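Local coordinates for protein prgH (Salmonella enterica subsp. enterica serovar Typhimurium, PDB 4G2S) that probably builds part of the basal body of the Salmonella SPI-1 type III secretion system, this fragment being its FHA-type domain, at residues A[10-15]-A[99-104]; A[21-26]-A[63-68]. All coordinates share one frame; numbering follows the deposited sequence.

Contact 1. Residues A[10-15]-A[99-104]; sequences RLLNSS and ELLILI
The backbones of 10-15 and 99-104 run antiparallel, paired as a regular ladder at Arg-10 and Leu-11; one more backbone bond follows, at Leu-12, before the Asn-13 side chain takes over. Arg-10 and Leu-103 form the hydrogen-bonded pair, Arg-10 N reaching Leu-103 O at 2.9 Å almost along the C=O axis; the return bond from Leu-103 N to Arg-10 O is more bent, 136° at the hydrogen. Leu-12 N still finds Leu-101 O at 2.7 Å, approaching from above the carbonyl plane. Asn-13 CG sits in the crowded position between N and C (chi1 74°), which brings OD1 to 2.8 Å from Leu-101 N, the donor lying well above the amide plane, while ND2 gives an in-plane bond to Glu-99 O at 3.0 Å. OD1 thus takes the N-H that Leu-12 O would accept in a continued ladder, so the amide, gripped at both ends, in effect stands in for the departed strand. Leu-12 crosses obliquely over Leu-101 and Leu-103: its CD1 presses on Leu-101 CD2 at 3.4 Å, tighter than usual for two methyls, and also meets Leu-103 CB. On the other face Leu-11 CD2 touches Ile-102 CG2 at 3.8 Å. Arg-10, extended to NE, carries its guanidinium away to Glu-20 and to Glu-64 of a second subunit. Both strands are central in the four-stranded antiparallel sheet, between 20-22 and 95-97; Leu-11, Leu-100 and Ile-102 face the second sheet of this FHA-type beta-sandwich, where Ile-54 of strand 51-55 and Phe-63 of strand 63-67 pack against them.

Contact 2. Residues A[21-26]-A[63-68]; sequences FPLLTG and FEIQVD
Leu-23 lays its CD1 methyl over two branches of the facing strand, 3.7 Å from Ile-65 CG2 and 3.9 Å from Val-67 CG2. Its CG stands anti to the carbonyl carbon (chi1 -66°), and the chain reaches across Ile-65 at about a right angle while passing Val-67 obliquely. Ile-65 turns CG2 anti to its own backbone N, presenting that methyl to Leu-23. Val-67 has CG1 in the anti place (chi1 173°) and CG2 beside N, so CG2 is the branch that meets the leucine. Beyond this apolar patch the two segments are joined through their backbones. Gly-26 and Val-67 make an antiparallel hydrogen-bonded pair: Gly-26 N to Val-67 O and Val-67 N to Gly-26 O are both 2.9 Å, each fairly straight and in the carbonyl plane. Gln-66 CA adds a CA-H...O contact to Gly-26 O at 3.3 Å. Gly-26 has a positive phi (104°), where a beta carbon would collide with the O of Thr-25, a conformation that suits glycine. Thr-25 sends CG2, anti to its N, to within 3.7 Å of Val-67 O, on the solvent-exposed side. The polar tips of Gln-66 and Asp-68 are held by other parts of the chain, OE1 by His-77 and OD1 by the backbone N of Thr-72. Together, a methyl cluster on the buried side and two reciprocal backbone hydrogen bonds at the partly exposed end imply that the connection from strand 20-22 is fixed where it crosses between the two sheets of the FHA-type beta-sandwich, greasy where it faces Val-9 and Tyr-7 and polar where strand 26-33 begins.

Contact 1 is largely buried and joins strands 7-11 and 100-106 inside the four-stranded antiparallel sheet; contact 2, only partly buried, pairs the connection leaving that sheet with strand 63-67 of the mixed five-stranded one. Their centres lie about 15 Å apart, on opposite sides of the chain's centre, yet the sheets press together between them: Ile-104 CD1 meets Ile-65 CD1 at 3.4 Å, and Leu-100 CD2 reaches Phe-63 CE2 at 3.7 Å. The first contact uses five hydrogen bonds, two of them made by an asparagine amide, one accepted and one donated, whereas the second uses two, both between backbones. Along the sequence contact 2 is nested inside the loop that contact 1 closes.

Contact 1. Residues A[10-15]-A[99-104]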
loop_
_atom_site.group_PDB
_atom_site.type_symbol
_atom_site.label_atom_id
_atom_site.label_comp_id
_atom_site.label_asym_id
_atom_site.label_seq_id
_atom_site.Cartn_x
_atom_site.Cartn_y
_atom_site.Cartn_z
ATOM N N ARG A 10 15.258 2.353 -21.157
ATOM C CA ARG A 10 16.081 1.706 -20.183
ATOM C C ARG A 10 16.770 2.724 -19.265
ATOM O O ARG A 10 17.412 3.713 -19.694
ATOM C CB ARG A 10 17.127 0.803 -20.872
ATOM C CG ARG A 10 17.962 -0.006 -19.868
ATOM C CD ARG A 10 19.196 -0.647 -20.501
ATOM N NE ARG A 10 19.929 -1.470 -19.562
ATOM C CZ ARG A 10 19.751 -2.774 -19.344
ATOM N NH1 ARG A 10 18.816 -3.489 -19.975
ATOM N NH2 ARG A 10 20.544 -3.383 -18.466
ATOM N N LEU A 11 16.690 2.442 -17.980
ATOM C CA LEU A 11 17.420 3.261 -16.976
ATOM C C LEU A 11 18.860 2.809 -16.902
ATOM O O LEU A 11 19.146 1.597 -16.908
ATOM C CB LEU A 11 16.720 3.115 -15.656
ATOM C CG LEU A 11 15.269 3.592 -15.653
ATOM C CD1 LEU A 11 14.819 3.587 -14.193
ATOM C CD2 LEU A 11 15.042 4.903 -16.268
ATOM N N LEU A 12 19.797 3.743 -16.890
ATOM C CA LEU A 12 21.216 3.378 -16.875
ATOM C C LEU A 12 21.880 3.778 -15.564
ATOM O O LEU A 12 23.057 3.539 -15.389
ATOM C CB LEU A 12 21.979 4.036 -18.037
ATOM C CG LEU A 12 21.502 3.785 -19.474
ATOM C CD1 LEU A 12 22.485 4.448 -20.430
ATOM C CD2 LEU A 12 21.397 2.294 -19.721
ATOM N N ASN A 13 21.119 4.419 -14.694
ATOM C CA ASN A 13 21.457 4.676 -13.306
ATOM C C ASN A 13 20.190 4.696 -12.449
ATOM O O ASN A 13 19.133 4.236 -12.921
ATOM C CB ASN A 13 22.279 5.951 -13.154
ATOM C CG ASN A 13 21.464 7.202 -13.334
ATOM O OD1 ASN A 13 20.360 7.156 -13.855
ATOM N ND2 ASN A 13 22.071 8.352 -13.040
ATOM N N SER A 14 20.294 5.244 -11.238
ATOM C CA SER A 14 19.222 5.148 -10.207
ATOM C C SER A 14 19.181 3.752 -9.556
ATOM O O SER A 14 19.876 2.814 -9.967
ATOM C CB SER A 14 17.838 5.579 -10.700
ATOM O OG SER A 14 17.095 4.480 -11.302
ATOM N N SER A 15 18.391 3.649 -8.497
ATOM C CA SER A 15 18.162 2.376 -7.803
ATOM C C SER A 15 17.417 1.349 -8.669
ATOM O O SER A 15 17.425 0.138 -8.384
ATOM C CB SER A 15 17.399 2.644 -6.509
ATOM O OG SER A 15 16.104 3.095 -6.867
ATOM N N GLU A 99 19.542 14.496 -13.082
ATOM C CA GLU A 99 20.597 13.525 -12.681
ATOM C C GLU A 99 20.271 12.091 -13.113
ATOM O O GLU A 99 21.020 11.157 -12.801
ATOM C CB GLU A 99 20.833 13.550 -11.155
ATOM C CG GLU A 99 22.280 13.708 -10.745
ATOM C CD GLU A 99 22.793 15.132 -10.893
ATOM O OE1 GLU A 99 22.290 15.865 -11.784
ATOM O OE2 GLU A 99 23.725 15.513 -10.134
ATOM N N LEU A 100 19.152 11.884 -13.800
ATOM C CA LEU A 100 18.860 10.585 -14.337
ATOM C C LEU A 100 19.550 10.333 -15.666
ATOM O O LEU A 100 19.633 11.240 -16.533
ATOM C CB LEU A 100 17.349 10.440 -14.521
ATOM C CG LEU A 100 16.841 9.067 -14.798
ATOM C CD1 LEU A 100 17.067 8.138 -13.597
ATOM C CD2 LEU A 100 15.396 9.180 -15.212
ATOM N N LEU A 101 19.975 9.091 -15.865
ATOM C CA LEU A 101 20.549 8.669 -17.140
ATOM C C LEU A 101 19.716 7.510 -17.748
ATOM O O LEU A 101 19.470 6.451 -17.107
ATOM C CB LEU A 101 22.029 8.310 -16.903
ATOM C CG LEU A 101 23.065 8.464 -17.997
ATOM C CD1 LEU A 101 24.420 8.004 -17.512
ATOM C CD2 LEU A 101 22.630 7.607 -19.153
ATOM N N ILE A 102 19.237 7.727 -18.979
ATOM C CA ILE A 102 18.381 6.778 -19.650
ATOM C C ILE A 102 18.929 6.499 -21.001
ATOM O O ILE A 102 19.775 7.182 -21.500
ATOM C CB ILE A 102 16.929 7.309 -19.833
ATOM C CG1 ILE A 102 16.908 8.520 -20.764
ATOM C CG2 ILE A 102 16.323 7.766 -18.497
ATOM C CD1 ILE A 102 15.479 8.957 -21.105
ATOM N N LEU A 103 18.344 5.513 -21.651
ATOM C CA LEU A 103 18.750 5.142 -22.961
ATOM C C LEU A 103 17.458 4.686 -23.631
ATOM O O LEU A 103 16.655 4.081 -22.955
ATOM C CB LEU A 103 19.794 4.004 -22.846
ATOM C CG LEU A 103 20.260 3.605 -24.237
ATOM C CD1 LEU A 103 21.760 3.350 -24.219
ATOM C CD2 LEU A 103 19.489 2.421 -24.798
ATOM N N ILE A 104 17.188 5.092 -24.900
ATOM C CA ILE A 104 15.983 4.673 -25.620
ATOM C C ILE A 104 16.471 3.737 -26.748
ATOM O O ILE A 104 17.352 4.126 -27.555
ATOM C CB ILE A 104 15.179 5.870 -26.203
ATOM C CG1 ILE A 104 14.796 6.881 -25.108
ATOM C CG2 ILE A 104 13.949 5.368 -26.931
ATOM C CD1 ILE A 104 14.313 8.239 -25.628
#

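Contact 2. Residues A[21-26]-A[63-68]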
loop_
_atom_site.group_PDB
_atom_site.type_symbol
_atom_site.label_atom_id
_atom_site.label_comp_id
_atom_site.label_asym_id
_atom_site.label_seq_id
_atom_site.Cartn_x
_atom_site.Cartn_y
_atom_site.Cartn_z
ATOM N N PHE A 21 11.175 0.195 -19.657
ATOM C CA PHE A 21 9.782 0.582 -19.736
ATOM C C PHE A 21 9.378 0.710 -21.212
ATOM O O PHE A 21 10.048 1.405 -22.018
ATOM C CB PHE A 21 9.528 1.905 -19.059
ATOM C CG PHE A 21 9.944 1.931 -17.622
ATOM C CD1 PHE A 21 9.089 1.508 -16.629
ATOM C CD2 PHE A 21 11.205 2.358 -17.289
ATOM C CE1 PHE A 21 9.496 1.526 -15.286
ATOM C CE2 PHE A 21 11.627 2.338 -15.948
ATOM C CZ PHE A 21 10.749 1.950 -14.965
ATOM N N PRO A 22 8.266 0.061 -21.568
ATOM C CA PRO A 22 7.825 0.151 -22.964
ATOM C C PRO A 22 7.222 1.506 -23.199
ATOM O O PRO A 22 6.490 2.028 -22.370
ATOM C CB PRO A 22 6.745 -0.940 -23.072
ATOM C CG PRO A 22 6.183 -1.084 -21.706
ATOM C CD PRO A 22 7.358 -0.767 -20.758
ATOM N N LEU A 23 7.471 2.069 -24.365
ATOM C CA LEU A 23 6.867 3.330 -24.721
ATOM C C LEU A 23 5.703 3.118 -25.669
ATOM O O LEU A 23 5.790 2.368 -26.624
ATOM C CB LEU A 23 7.867 4.209 -25.428
ATOM C CG LEU A 23 9.066 4.728 -24.727
ATOM C CD1 LEU A 23 9.956 5.425 -25.759
ATOM C CD2 LEU A 23 8.620 5.666 -23.621
ATOM N N LEU A 24 4.615 3.780 -25.402
ATOM C CA LEU A 24 3.517 3.783 -26.392
ATOM C C LEU A 24 3.679 4.894 -27.400
ATOM O O LEU A 24 4.372 5.891 -27.181
ATOM C CB LEU A 24 2.165 3.882 -25.700
ATOM C CG LEU A 24 1.468 2.535 -25.519
ATOM C CD1 LEU A 24 1.103 1.915 -26.882
ATOM C CD2 LEU A 24 2.293 1.563 -24.687
ATOM N N THR A 25 3.067 4.705 -28.564
ATOM C CA THR A 25 2.979 5.793 -29.510
ATOM C C THR A 25 2.323 6.933 -28.798
ATOM O O THR A 25 1.327 6.742 -28.087
ATOM C CB THR A 25 2.107 5.401 -30.704
ATOM O OG1 THR A 25 2.599 4.165 -31.192
ATOM C CG2 THR A 25 2.195 6.448 -31.808
ATOM N N GLY A 26 2.861 8.132 -29.000
ATOM C CA GLY A 26 2.346 9.300 -28.311
ATOM C C GLY A 26 3.270 9.701 -27.166
ATOM O O GLY A 26 4.498 9.581 -27.301
ATOM N N PHE A 63 9.886 14.211 -17.055
ATOM C CA PHE A 63 10.011 14.394 -18.475
ATOM C C PHE A 63 8.977 13.582 -19.251
ATOM O O PHE A 63 8.449 12.620 -18.705
ATOM C CB PHE A 63 11.438 14.079 -18.933
ATOM C CG PHE A 63 11.861 12.658 -18.732
ATOM C CD1 PHE A 63 11.724 11.716 -19.700
ATOM C CD2 PHE A 63 12.481 12.290 -17.536
ATOM C CE1 PHE A 63 12.187 10.408 -19.544
ATOM C CE2 PHE A 63 12.940 11.002 -17.355
ATOM C CZ PHE A 63 12.756 10.022 -18.331
ATOM N N GLU A 64 8.708 13.977 -20.507
ATOM C CA GLU A 64 7.880 13.195 -21.413
ATOM C C GLU A 64 8.693 12.771 -22.580
ATOM O O GLU A 64 9.457 13.548 -23.152
ATOM C CB GLU A 64 6.636 13.950 -21.905
ATOM C CG GLU A 64 5.853 14.685 -20.821
ATOM C CD GLU A 64 4.503 15.187 -21.325
ATOM O OE1 GLU A 64 3.606 15.474 -20.522
ATOM O OE2 GLU A 64 4.283 15.180 -22.566
ATOM N N ILE A 65 8.474 11.540 -22.980
ATOM C CA ILE A 65 8.934 11.035 -24.267
ATOM C C ILE A 65 7.788 10.955 -25.261
ATOM O O ILE A 65 6.683 10.414 -24.978
ATOM C CB ILE A 65 9.685 9.696 -24.114
ATOM C CG1 ILE A 65 10.888 9.943 -23.203
ATOM C CG2 ILE A 65 10.090 9.163 -25.494
ATOM C CD1 ILE A 65 11.942 8.885 -23.258
ATOM N N GLN A 66 8.035 11.567 -26.430
ATOM C CA GLN A 66 7.044 11.592 -27.507
ATOM C C GLN A 66 7.539 10.820 -28.725
ATOM O O GLN A 66 8.578 11.160 -29.263
ATOM C CB GLN A 66 6.765 13.022 -27.958
ATOM C CG GLN A 66 5.591 13.110 -28.887
ATOM C CD GLN A 66 5.192 14.539 -29.238
ATOM O OE1 GLN A 66 5.626 15.503 -28.617
ATOM N NE2 GLN A 66 4.320 14.666 -30.225
ATOM N N VAL A 67 6.758 9.848 -29.168
ATOM C CA VAL A 67 7.114 8.933 -30.267
ATOM C C VAL A 67 6.035 9.232 -31.289
ATOM O O VAL A 67 4.848 8.900 -31.022
ATOM C CB VAL A 67 7.018 7.462 -29.837
ATOM C CG1 VAL A 67 7.215 6.504 -31.005
ATOM C CG2 VAL A 67 7.972 7.129 -28.681
ATOM N N ASP A 68 6.413 9.870 -32.423
ATOM C CA ASP A 68 5.409 10.273 -33.430
ATOM C C ASP A 68 4.765 9.012 -33.982
ATOM O O ASP A 68 5.301 7.919 -33.851
ATOM C CB ASP A 68 5.949 11.212 -34.563
ATOM C CG ASP A 68 6.817 10.485 -35.635
ATOM O OD1 ASP A 68 7.355 9.381 -35.363
ATOM O OD2 ASP A 68 6.960 11.042 -36.770
#